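Local coordinates for protein lipocalin (Argas monolakensis, PDB 3BRN) that binds the biogenic amine serotonin inside a lipocalin beta barrel and is probably a general amine-binding protein of a soft tick, at residues G25-R30 with V43-N48; T32-T37 with D112-L117; T56-G61 with A73-N78; G79-V84 with S92-V97. One frame throughout, in Å; residues are numbered along the deposited sequence.

Interaction 1 of 4, residues G25-R30 with V43-N48; sequences GGYYLR and VLVPQN. With SRO (serotonin), chain C.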
# COMPACT_ATOMS: atom_id res chain seq x y z
N GLY A 25 9.38 3.74 -8.27
CA GLY A 25 8.18 4.52 -7.94
C GLY A 25 7.63 4.33 -6.54
O GLY A 25 8.38 4.33 -5.54
N GLY A 26 6.31 4.23 -6.46
CA GLY A 26 5.62 4.11 -5.18
C GLY A 26 4.17 3.73 -5.33
O GLY A 26 3.71 3.44 -6.43
N TYR A 27 3.47 3.69 -4.19
CA TYR A 27 2.09 3.21 -4.12
C TYR A 27 1.19 4.24 -3.43
O TYR A 27 1.53 4.76 -2.36
CB TYR A 27 2.03 1.87 -3.35
CG TYR A 27 2.57 0.69 -4.12
CD1 TYR A 27 1.71 -0.25 -4.68
CD2 TYR A 27 3.93 0.45 -4.20
CE1 TYR A 27 2.20 -1.34 -5.40
CE2 TYR A 27 4.43 -0.63 -4.88
CZ TYR A 27 3.57 -1.54 -5.45
OH TYR A 27 4.09 -2.57 -6.18
N TYR A 28 0.05 4.53 -4.05
CA TYR A 28 -0.97 5.35 -3.42
C TYR A 28 -1.89 4.44 -2.66
O TYR A 28 -2.23 3.37 -3.16
CB TYR A 28 -1.83 6.05 -4.47
CG TYR A 28 -1.15 7.18 -5.19
CD1 TYR A 28 -0.56 6.98 -6.42
CD2 TYR A 28 -1.12 8.46 -4.64
CE1 TYR A 28 -0.03 8.04 -7.13
CE2 TYR A 28 -0.52 9.51 -5.31
CZ TYR A 28 0.02 9.29 -6.56
OH TYR A 28 0.56 10.33 -7.28
N LEU A 29 -2.44 4.94 -1.55
CA LEU A 29 -3.51 4.20 -0.87
C LEU A 29 -4.77 4.56 -1.65
O LEU A 29 -5.16 5.72 -1.66
CB LEU A 29 -3.64 4.62 0.59
CG LEU A 29 -4.86 4.06 1.36
CD1 LEU A 29 -4.81 2.54 1.33
CD2 LEU A 29 -4.75 4.53 2.81
N ARG A 30 -5.25 3.62 -2.47
CA ARG A 30 -6.35 3.86 -3.39
C ARG A 30 -7.72 3.77 -2.72
O ARG A 30 -8.60 4.59 -2.98
CB ARG A 30 -6.26 2.90 -4.59
CG ARG A 30 -7.40 3.00 -5.61
CD ARG A 30 -7.53 4.40 -6.24
NE ARG A 30 -8.68 4.48 -7.13
CZ ARG A 30 -9.95 4.58 -6.72
NH1 ARG A 30 -10.24 4.66 -5.43
NH2 ARG A 30 -10.93 4.62 -7.60
N VAL A 43 3.25 5.68 -0.14
CA VAL A 43 4.57 5.26 0.29
C VAL A 43 5.41 5.21 -0.96
O VAL A 43 4.88 5.05 -2.05
CB VAL A 43 4.56 3.85 0.94
CG1 VAL A 43 3.81 3.86 2.25
CG2 VAL A 43 3.99 2.78 -0.03
N LEU A 44 6.72 5.42 -0.81
CA LEU A 44 7.66 5.18 -1.90
C LEU A 44 8.34 3.85 -1.63
O LEU A 44 8.62 3.53 -0.47
CB LEU A 44 8.73 6.29 -1.94
CG LEU A 44 8.31 7.68 -2.42
CD1 LEU A 44 9.55 8.58 -2.61
CD2 LEU A 44 7.56 7.59 -3.73
N VAL A 45 8.63 3.07 -2.68
CA VAL A 45 9.42 1.85 -2.51
C VAL A 45 10.82 2.22 -1.96
O VAL A 45 11.32 3.32 -2.22
CB VAL A 45 9.53 1.03 -3.82
CG1 VAL A 45 8.17 0.91 -4.50
CG2 VAL A 45 10.58 1.63 -4.77
N PRO A 46 11.37 1.40 -1.03
CA PRO A 46 12.61 1.80 -0.37
C PRO A 46 13.72 2.02 -1.39
O PRO A 46 13.65 1.50 -2.51
CB PRO A 46 12.94 0.59 0.51
CG PRO A 46 11.63 -0.07 0.72
CD PRO A 46 10.89 0.09 -0.56
N GLN A 47 14.71 2.83 -1.03
CA GLN A 47 15.72 3.22 -2.00
C GLN A 47 16.62 2.04 -2.41
O GLN A 47 17.16 2.00 -3.52
CB GLN A 47 16.54 4.39 -1.47
CG GLN A 47 17.17 5.23 -2.57
CD GLN A 47 17.33 6.68 -2.17
OE1 GLN A 47 17.59 6.99 -1.00
NE2 GLN A 47 17.17 7.58 -3.13
N ASN A 48 16.69 1.05 -1.53
CA ASN A 48 17.48 -0.15 -1.80
C ASN A 48 16.64 -1.42 -1.66
O ASN A 48 15.68 -1.47 -0.89
CB ASN A 48 18.69 -0.20 -0.87
CG ASN A 48 18.37 0.26 0.53
OD1 ASN A 48 17.33 0.90 0.76
ND2 ASN A 48 19.25 -0.04 1.47
OH SRO C . 6.86 0.43 2.88
CZ3 SRO C . 5.53 0.15 3.06
CH2 SRO C . 5.02 0.25 4.35
CZ2 SRO C . 3.65 0.10 4.58
CE2 SRO C . 2.86 -0.22 3.49
NE1 SRO C . 1.54 -0.50 3.33
CD1 SRO C . 1.29 -0.73 2.01
CG SRO C . 2.49 -0.63 1.31
CD2 SRO C . 3.47 -0.33 2.25
CE3 SRO C . 4.75 -0.15 2.06
CB SRO C . 2.68 -0.85 -0.17
CA SRO C . 3.53 -2.11 -0.42
NZ SRO C . 3.82 -2.20 -1.86
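Tyr27 and Val43 face each other across two antiparallel strands and both reach into the serotonin pocket. The ligand's amine nitrogen NZ sits over the centre of the Tyr27 ring, 3.4 Å above its plane, a position in which the pi cloud would be expected to favour a protonated amine. Val43 touches the ligand further along: its CG2 lies 3.7 Å from CE3 of the serotonin ring and also approaches the ethylamine carbon CB. The same methyl packs against Tyr27 CB at 4.0 Å, so one branch serves both the neighbouring strand and the ligand. The phenol ring is bordered at its edge by Val45, whose CG1 comes within 4.1 Å of Tyr27 CE2. Tyr27 CG is anti to the carbonyl carbon (chi1 -74°), which starts the ring beside Val45 and under the amine.

Strands 26-32 and 42-44 form an antiparallel hairpin of the lipocalin barrel, and the two pocket residues form a hydrogen-bonded pair in it. Tyr27 N donates to Val43 O at 2.9 Å, and Val43 N returns the bond to Tyr27 O at 3.0 Å. Beyond them Gly26 faces Leu44 with CA atoms 4.0 Å apart, and Gly26 CA lies 3.4 Å from Val43 O. Val45 N then bonds to Gly25 O. In the next shell His120 meets the Tyr27 ring edge-to-face, Trp118 touches it, and Asp106 OD2 and Ser18 O hydrogen-bond the serotonin.

Interaction 2 of 4, residues T32-T37 with D112-L117; sequences TTKPGT and DGNYEL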
# COMPACT_ATOMS: atom_id res chain seq x y z
N THR A 32 -9.76 2.29 1.12
CA THR A 32 -9.63 1.70 2.46
C THR A 32 -11.00 1.59 3.12
O THR A 32 -11.94 2.29 2.75
CB THR A 32 -8.63 2.53 3.35
OG1 THR A 32 -8.56 1.96 4.66
CG2 THR A 32 -9.07 3.99 3.47
N THR A 33 -11.15 0.62 4.03
CA THR A 33 -12.35 0.54 4.86
C THR A 33 -12.21 1.37 6.13
O THR A 33 -13.09 1.37 6.98
CB THR A 33 -12.72 -0.92 5.23
OG1 THR A 33 -11.62 -1.52 5.94
CG2 THR A 33 -13.02 -1.75 3.95
N LYS A 34 -11.06 2.02 6.32
CA LYS A 34 -10.92 2.92 7.46
C LYS A 34 -11.26 4.35 7.02
O LYS A 34 -10.67 4.85 6.06
CB LYS A 34 -9.50 2.86 8.03
CG LYS A 34 -9.17 3.94 9.05
CD LYS A 34 -7.79 3.72 9.66
CE LYS A 34 -7.25 5.00 10.31
NZ LYS A 34 -5.84 4.82 10.78
N PRO A 35 -12.17 5.02 7.74
CA PRO A 35 -12.52 6.40 7.43
C PRO A 35 -11.52 7.40 8.02
O PRO A 35 -10.74 7.05 8.91
CB PRO A 35 -13.89 6.56 8.11
CG PRO A 35 -13.80 5.67 9.31
CD PRO A 35 -12.93 4.50 8.89
N GLY A 36 -11.45 8.58 7.42
CA GLY A 36 -10.64 9.68 7.94
C GLY A 36 -9.18 9.67 7.56
O GLY A 36 -8.38 10.40 8.14
N THR A 37 -8.80 8.86 6.57
CA THR A 37 -7.40 8.83 6.17
C THR A 37 -7.02 10.02 5.27
O THR A 37 -7.84 10.52 4.50
CB THR A 37 -6.97 7.46 5.58
OG1 THR A 37 -7.65 7.21 4.34
CG2 THR A 37 -7.34 6.34 6.55
N ASP A 112 -4.89 -1.36 12.06
CA ASP A 112 -6.15 -1.22 12.79
C ASP A 112 -7.18 -2.31 12.48
O ASP A 112 -8.25 -2.33 13.09
CB ASP A 112 -6.78 0.15 12.52
CG ASP A 112 -5.98 1.30 13.12
OD1 ASP A 112 -4.94 1.05 13.78
OD2 ASP A 112 -6.38 2.47 12.92
N GLY A 113 -6.86 -3.18 11.53
CA GLY A 113 -7.75 -4.28 11.13
C GLY A 113 -8.57 -3.98 9.89
O GLY A 113 -9.35 -4.80 9.43
N ASN A 114 -8.44 -2.79 9.38
CA ASN A 114 -9.10 -2.37 8.18
C ASN A 114 -8.49 -3.00 6.92
O ASN A 114 -7.41 -3.48 6.96
CB ASN A 114 -9.02 -0.87 8.10
CG ASN A 114 -7.61 -0.39 8.02
OD1 ASN A 114 -6.87 -0.48 8.96
ND2 ASN A 114 -7.23 0.05 6.89
N TYR A 115 -9.21 -2.99 5.82
CA TYR A 115 -8.69 -3.43 4.56
C TYR A 115 -8.27 -2.30 3.65
O TYR A 115 -8.86 -1.28 3.65
CB TYR A 115 -9.65 -4.39 3.86
CG TYR A 115 -9.97 -5.57 4.71
CD1 TYR A 115 -9.04 -6.53 4.92
CD2 TYR A 115 -11.17 -5.67 5.37
CE1 TYR A 115 -9.30 -7.57 5.71
CE2 TYR A 115 -11.44 -6.72 6.17
CZ TYR A 115 -10.50 -7.67 6.35
OH TYR A 115 -10.67 -8.73 7.13
N GLU A 116 -7.28 -2.55 2.81
CA GLU A 116 -6.64 -1.50 2.03
C GLU A 116 -6.28 -1.99 0.64
O GLU A 116 -5.73 -3.07 0.48
CB GLU A 116 -5.35 -1.04 2.72
CG GLU A 116 -5.59 -0.42 4.10
CD GLU A 116 -4.30 -0.02 4.80
OE1 GLU A 116 -3.21 -0.45 4.33
OE2 GLU A 116 -4.38 0.62 5.87
N LEU A 117 -6.48 -1.12 -0.34
CA LEU A 117 -5.98 -1.38 -1.67
C LEU A 117 -4.92 -0.33 -1.98
O LEU A 117 -5.22 0.86 -2.00
CB LEU A 117 -7.12 -1.28 -2.69
CG LEU A 117 -6.75 -1.33 -4.17
CD1 LEU A 117 -6.14 -2.67 -4.54
CD2 LEU A 117 -7.99 -1.06 -5.02
O HOH W 1 -6.28 2.75 5.70
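Thr32 turns OG1 anti to its backbone N (chi1 178°), whereas Thr33 places OG1 between its backbone N and carbonyl carbon (chi1 59°), and these two hydroxyls meet segment 112-117 at different points. Thr33 OG1 accepts a hydrogen bond from Tyr115 N at 2.8 Å, and its own backbone N donates to Tyr115 O at 3.0 Å, in the plane of that carbonyl. Backbone and side chain of one threonine thus hold both polar ends of Tyr115's main chain. Thr32 OG1 accepts from Lys34 N at 3.0 Å and lies 3.2 Å from Asn114 ND2. The Asn114 amide in turn donates to Glu116 OE2 at 3.1 Å, reaching it on the anti side, tilted out of the carboxylate plane but close to the amide's own plane. A water joins this polar cluster, donating to the same OE2 and hydrogen-bonded to Thr32 OG1 at 2.6 Å. The other carboxylate oxygen, Glu116 OE1, takes its bond from Trp118 NE1, a residue of the serotonin pocket.

Further out, CB of Lys34 packs on CG of Asn114, and the extended chain carries NZ to Asp112. In the resulting salt bridge NZ stands 3.2 Å from Asp112 OD2, above the carboxylate plane. Helix 131-140 adds Ala140 against Thr33 and Val139 against Tyr115. Thr32 and Glu116 make an antiparallel non-hydrogen-bonded pair joining strands 26-32 and 115-120, neighbours in the lipocalin barrel, and the bond from Lys34 N to Thr32 OG1 forms an ST turn where the first of these strands ends.

Interaction 3 of 4, residues T56-G61 with A73-N78; sequences TSFTYG and ATVTVN. With SRO (serotonin), chain C.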
# COMPACT_ATOMS: atom_id res chain seq x y z
N THR A 56 14.55 -1.36 6.86
CA THR A 56 15.07 -0.30 6.00
C THR A 56 14.21 0.94 6.17
O THR A 56 13.15 0.88 6.78
CB THR A 56 15.04 -0.73 4.51
OG1 THR A 56 15.97 0.07 3.76
CG2 THR A 56 13.64 -0.55 3.93
N SER A 57 14.75 2.09 5.76
CA SER A 57 13.99 3.34 5.78
C SER A 57 13.12 3.40 4.54
O SER A 57 13.49 2.88 3.49
CB SER A 57 14.94 4.55 5.76
OG SER A 57 15.78 4.57 6.89
N PHE A 58 11.99 4.10 4.65
CA PHE A 58 11.18 4.37 3.47
C PHE A 58 10.48 5.69 3.66
O PHE A 58 10.34 6.18 4.79
CB PHE A 58 10.16 3.25 3.22
CG PHE A 58 9.02 3.23 4.20
CD1 PHE A 58 9.21 2.72 5.47
CD2 PHE A 58 7.77 3.71 3.85
CE1 PHE A 58 8.20 2.75 6.40
CE2 PHE A 58 6.75 3.73 4.77
CZ PHE A 58 6.95 3.22 6.04
N THR A 59 10.17 6.34 2.55
CA THR A 59 9.47 7.62 2.57
C THR A 59 7.97 7.39 2.41
O THR A 59 7.55 6.48 1.69
CB THR A 59 9.97 8.53 1.44
OG1 THR A 59 11.39 8.70 1.55
CG2 THR A 59 9.28 9.91 1.50
N TYR A 60 7.18 8.19 3.12
CA TYR A 60 5.74 8.15 3.03
C TYR A 60 5.21 9.56 3.18
O TYR A 60 5.95 10.49 3.55
CB TYR A 60 5.14 7.24 4.09
CG TYR A 60 5.18 7.81 5.49
CD1 TYR A 60 6.31 7.65 6.28
CD2 TYR A 60 4.07 8.47 6.03
CE1 TYR A 60 6.36 8.18 7.56
CE2 TYR A 60 4.11 8.98 7.32
CZ TYR A 60 5.27 8.84 8.07
OH TYR A 60 5.32 9.31 9.37
N GLY A 61 3.98 9.77 2.74
CA GLY A 61 3.45 11.12 2.75
C GLY A 61 2.00 11.21 2.37
O GLY A 61 1.25 10.23 2.42
N ALA A 73 10.11 6.59 7.85
CA ALA A 73 9.92 5.64 8.93
C ALA A 73 10.69 4.37 8.57
O ALA A 73 11.38 4.31 7.55
CB ALA A 73 8.45 5.35 9.13
N THR A 74 10.63 3.39 9.46
CA THR A 74 11.30 2.13 9.24
C THR A 74 10.26 1.06 8.92
O THR A 74 9.15 1.10 9.44
CB THR A 74 12.07 1.71 10.49
OG1 THR A 74 13.03 2.72 10.79
CG2 THR A 74 12.79 0.34 10.30
N VAL A 75 10.62 0.16 8.01
CA VAL A 75 9.78 -0.98 7.67
C VAL A 75 10.64 -2.25 7.72
O VAL A 75 11.78 -2.25 7.23
CB VAL A 75 9.19 -0.81 6.25
CG1 VAL A 75 10.30 -0.89 5.20
CG2 VAL A 75 8.08 -1.85 5.99
N THR A 76 10.15 -3.27 8.40
CA THR A 76 10.81 -4.57 8.50
C THR A 76 9.86 -5.63 7.95
O THR A 76 8.67 -5.60 8.23
CB THR A 76 11.12 -4.93 9.97
OG1 THR A 76 11.69 -3.79 10.63
CG2 THR A 76 12.11 -6.11 10.04
N VAL A 77 10.40 -6.50 7.11
CA VAL A 77 9.59 -7.49 6.39
C VAL A 77 9.90 -8.93 6.79
O VAL A 77 11.05 -9.35 6.77
CB VAL A 77 9.74 -7.32 4.86
CG1 VAL A 77 9.03 -6.04 4.39
CG2 VAL A 77 11.20 -7.26 4.48
N ASN A 78 8.85 -9.66 7.17
CA ASN A 78 8.95 -11.09 7.49
C ASN A 78 7.69 -11.84 7.02
O ASN A 78 6.59 -11.49 7.42
CB ASN A 78 9.14 -11.29 9.00
CG ASN A 78 10.43 -10.65 9.53
OD1 ASN A 78 11.55 -11.35 9.40
ND2 ASN A 78 10.39 -9.56 10.11
OH SRO C . 6.86 0.43 2.88
CZ3 SRO C . 5.53 0.15 3.06
CH2 SRO C . 5.02 0.25 4.35
CZ2 SRO C . 3.65 0.10 4.58
CE2 SRO C . 2.86 -0.22 3.49
NE1 SRO C . 1.54 -0.50 3.33
CD1 SRO C . 1.29 -0.73 2.01
CG SRO C . 2.49 -0.63 1.31
CD2 SRO C . 3.47 -0.33 2.25
CE3 SRO C . 4.75 -0.15 2.06
CB SRO C . 2.68 -0.85 -0.17
CA SRO C . 3.53 -2.11 -0.42
NZ SRO C . 3.82 -2.20 -1.86
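Two consecutive barrel strands, 55-64 and 67-78, form an antiparallel hairpin in which Phe58 and Val75 turn toward the bound serotonin. Phe58 CG stands between the backbone N and the carbonyl carbon (chi1 72°), and the ring leans across onto the partner strand. Its CD1 lies 3.6 Å from Val75 CB, the two side chains crossing at about a right angle. At the ring's edge CE1 approaches Thr74 O at 3.6 Å, while Ala73 CB comes 3.8 Å from CE1 out of the ring plane, on the side away from the ligand. One face receives the serotonin hydroxyl OH, 3.5 Å above the plane and offset toward the rim. Val75 divides its branches: CG2 comes near the same ligand oxygen, while CG1 meets Thr56 CG2 side by side at 3.6 Å. Tyr60 CE1 also touches Ala73 CB, at 3.9 Å.

The backbone bonds pair Thr56 with Val75 and Phe58 with Ala73; between them, Ser57 and Thr74 form a non-hydrogen-bonded pair on the opposite face of the sheet. The short segments run at 123°. On one flank strand 42-44 brings Val43 against Phe58 and Tyr60, on the other strand 81-85 sets Ile82 and Val84 against Val75, and helix 15-20 packs on Val77.

Interaction 4 of 4, residues G79-V84 with S92-V97; sequences GDKIEV and SGTTTV. With SRO (serotonin), chain C.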
# COMPACT_ATOMS: atom_id res chain seq x y z
N GLY A 79 7.85 -12.93 6.27
CA GLY A 79 6.69 -13.68 5.78
C GLY A 79 5.76 -12.69 5.10
O GLY A 79 6.22 -11.79 4.42
N ASP A 80 4.48 -12.72 5.45
CA ASP A 80 3.52 -11.77 4.90
C ASP A 80 3.33 -10.50 5.73
O ASP A 80 2.39 -9.74 5.49
CB ASP A 80 2.17 -12.44 4.62
CG ASP A 80 1.50 -12.97 5.89
OD1 ASP A 80 2.13 -12.91 6.96
OD2 ASP A 80 0.36 -13.49 5.80
N LYS A 81 4.26 -10.22 6.64
CA LYS A 81 4.14 -9.06 7.52
C LYS A 81 5.02 -7.87 7.12
O LYS A 81 6.22 -8.01 6.92
CB LYS A 81 4.46 -9.43 8.97
CG LYS A 81 3.60 -10.55 9.53
CD LYS A 81 2.14 -10.18 9.51
CE LYS A 81 1.29 -11.41 9.86
NZ LYS A 81 -0.10 -11.01 10.19
N ILE A 82 4.39 -6.71 7.00
CA ILE A 82 5.09 -5.43 6.85
C ILE A 82 4.94 -4.68 8.17
O ILE A 82 3.82 -4.34 8.57
CB ILE A 82 4.48 -4.56 5.72
CG1 ILE A 82 4.65 -5.26 4.36
CG2 ILE A 82 5.13 -3.16 5.67
CD1 ILE A 82 3.84 -4.61 3.24
N GLU A 83 6.03 -4.60 8.91
CA GLU A 83 6.01 -3.99 10.24
C GLU A 83 6.62 -2.60 10.20
O GLU A 83 7.78 -2.44 9.84
CB GLU A 83 6.77 -4.86 11.24
CG GLU A 83 6.81 -4.26 12.64
CD GLU A 83 5.45 -4.23 13.31
OE1 GLU A 83 4.67 -5.18 13.10
OE2 GLU A 83 5.17 -3.27 14.05
N VAL A 84 5.81 -1.59 10.52
CA VAL A 84 6.23 -0.22 10.40
C VAL A 84 6.43 0.40 11.79
O VAL A 84 5.68 0.10 12.72
CB VAL A 84 5.23 0.64 9.58
CG1 VAL A 84 5.53 2.12 9.75
CG2 VAL A 84 5.28 0.26 8.12
N SER A 92 2.04 3.12 11.46
CA SER A 92 2.84 2.29 12.37
C SER A 92 2.10 1.05 12.83
O SER A 92 0.88 1.05 12.98
CB SER A 92 3.34 3.11 13.57
OG SER A 92 4.23 4.13 13.14
N GLY A 93 2.84 -0.04 12.99
CA GLY A 93 2.25 -1.30 13.38
C GLY A 93 2.31 -2.32 12.25
O GLY A 93 2.96 -2.09 11.22
N THR A 94 1.54 -3.39 12.38
CA THR A 94 1.67 -4.52 11.48
C THR A 94 0.66 -4.50 10.33
O THR A 94 -0.55 -4.57 10.54
CB THR A 94 1.57 -5.85 12.25
OG1 THR A 94 2.47 -5.81 13.36
CG2 THR A 94 1.93 -7.03 11.35
N THR A 95 1.17 -4.40 9.11
CA THR A 95 0.34 -4.54 7.92
C THR A 95 0.56 -5.94 7.34
O THR A 95 1.70 -6.39 7.21
CB THR A 95 0.76 -3.49 6.90
OG1 THR A 95 0.35 -2.19 7.35
CG2 THR A 95 0.15 -3.78 5.53
N THR A 96 -0.52 -6.64 6.97
CA THR A 96 -0.40 -7.99 6.43
C THR A 96 -0.76 -7.96 4.94
O THR A 96 -1.80 -7.44 4.56
CB THR A 96 -1.36 -8.99 7.14
OG1 THR A 96 -1.14 -8.94 8.55
CG2 THR A 96 -1.15 -10.44 6.66
N VAL A 97 0.06 -8.61 4.12
CA VAL A 97 -0.23 -8.69 2.70
C VAL A 97 -1.21 -9.84 2.44
O VAL A 97 -0.86 -10.99 2.65
CB VAL A 97 1.04 -8.88 1.87
CG1 VAL A 97 0.72 -8.73 0.38
CG2 VAL A 97 2.12 -7.87 2.30
OH SRO C . 6.86 0.43 2.88
CZ3 SRO C . 5.53 0.15 3.06
CH2 SRO C . 5.02 0.25 4.35
CZ2 SRO C . 3.65 0.10 4.58
CE2 SRO C . 2.86 -0.22 3.49
NE1 SRO C . 1.54 -0.50 3.33
CD1 SRO C . 1.29 -0.73 2.01
CG SRO C . 2.49 -0.63 1.31
CD2 SRO C . 3.47 -0.33 2.25
CE3 SRO C . 4.75 -0.15 2.06
CB SRO C . 2.68 -0.85 -0.17
CA SRO C . 3.53 -2.11 -0.42
NZ SRO C . 3.82 -2.20 -1.86
O HOH W 2 -1.01 -13.31 3.69
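Ile82 with Thr95 and Val84 with Gly93 are the hydrogen-bonded pairs of two antiparallel strands whose axes approach to 4.6 Å at 157°, and Val97 N extends the ladder by donating to Asp80 O. Ile82 and Thr95 are held by reciprocal backbone bonds, N to O, each 2.7 Å long. Gly93 and Val84 likewise exchange two bonds, N to O in both directions.

On the pocket side, Ile82 uses two methyls. CG2 touches serotonin CH2 at 3.7 Å, while CD1 reaches along the strand pair, roughly at a right angle to CG2, to Val97 CG2 at 3.8 Å. Val84 places CG2 against the same ligand carbon at 3.8 Å and CG1 over Ser92 CA. An apolar wall therefore meets the benzene part of the indole.

The opposite face is polar. Lys81 bends at chi2 (-60°) and lies alongside Thr96, where NZ donates to OG1 at 2.8 Å; its CD rests on Thr94 CG2. Glu83 OE1 and Thr94 OG1 approach more closely than an ordinary hydrogen bond allows, so the detail of that contact is doubtful. Near the strand ends a water donates to both Asp80 OD2 and Val97 O.

Strand 67-78 lies on one side, with Val75 against Ile82 and Val84, and strand 105-109 on the other, with Met108 against Thr95 and Val97, while Ala15 and Val19 of helix 15-20 cover Ile82.

All four contacts belong to one curled antiparallel sheet, the lipocalin barrel, and three of them touch the same serotonin. Interactions 1, 3 and 4 follow in series along the chain, and each touches the next: Leu44 N meets Thr59 O between 1 and 3, and Thr76 N meets Glu83 O between 3 and 4, with centres about 10 Å apart in both cases. Interaction 2 joins segments 75 residues apart, encloses 3 and 4 in its loop, and its segments alternate with those of interaction 1. It touches interaction 1 through Arg30 N and Leu117 O, although their centres are about 18 Å apart. Pairings of strands close in sequence thus line the pocket, while a long-range pairing helps close the barrel.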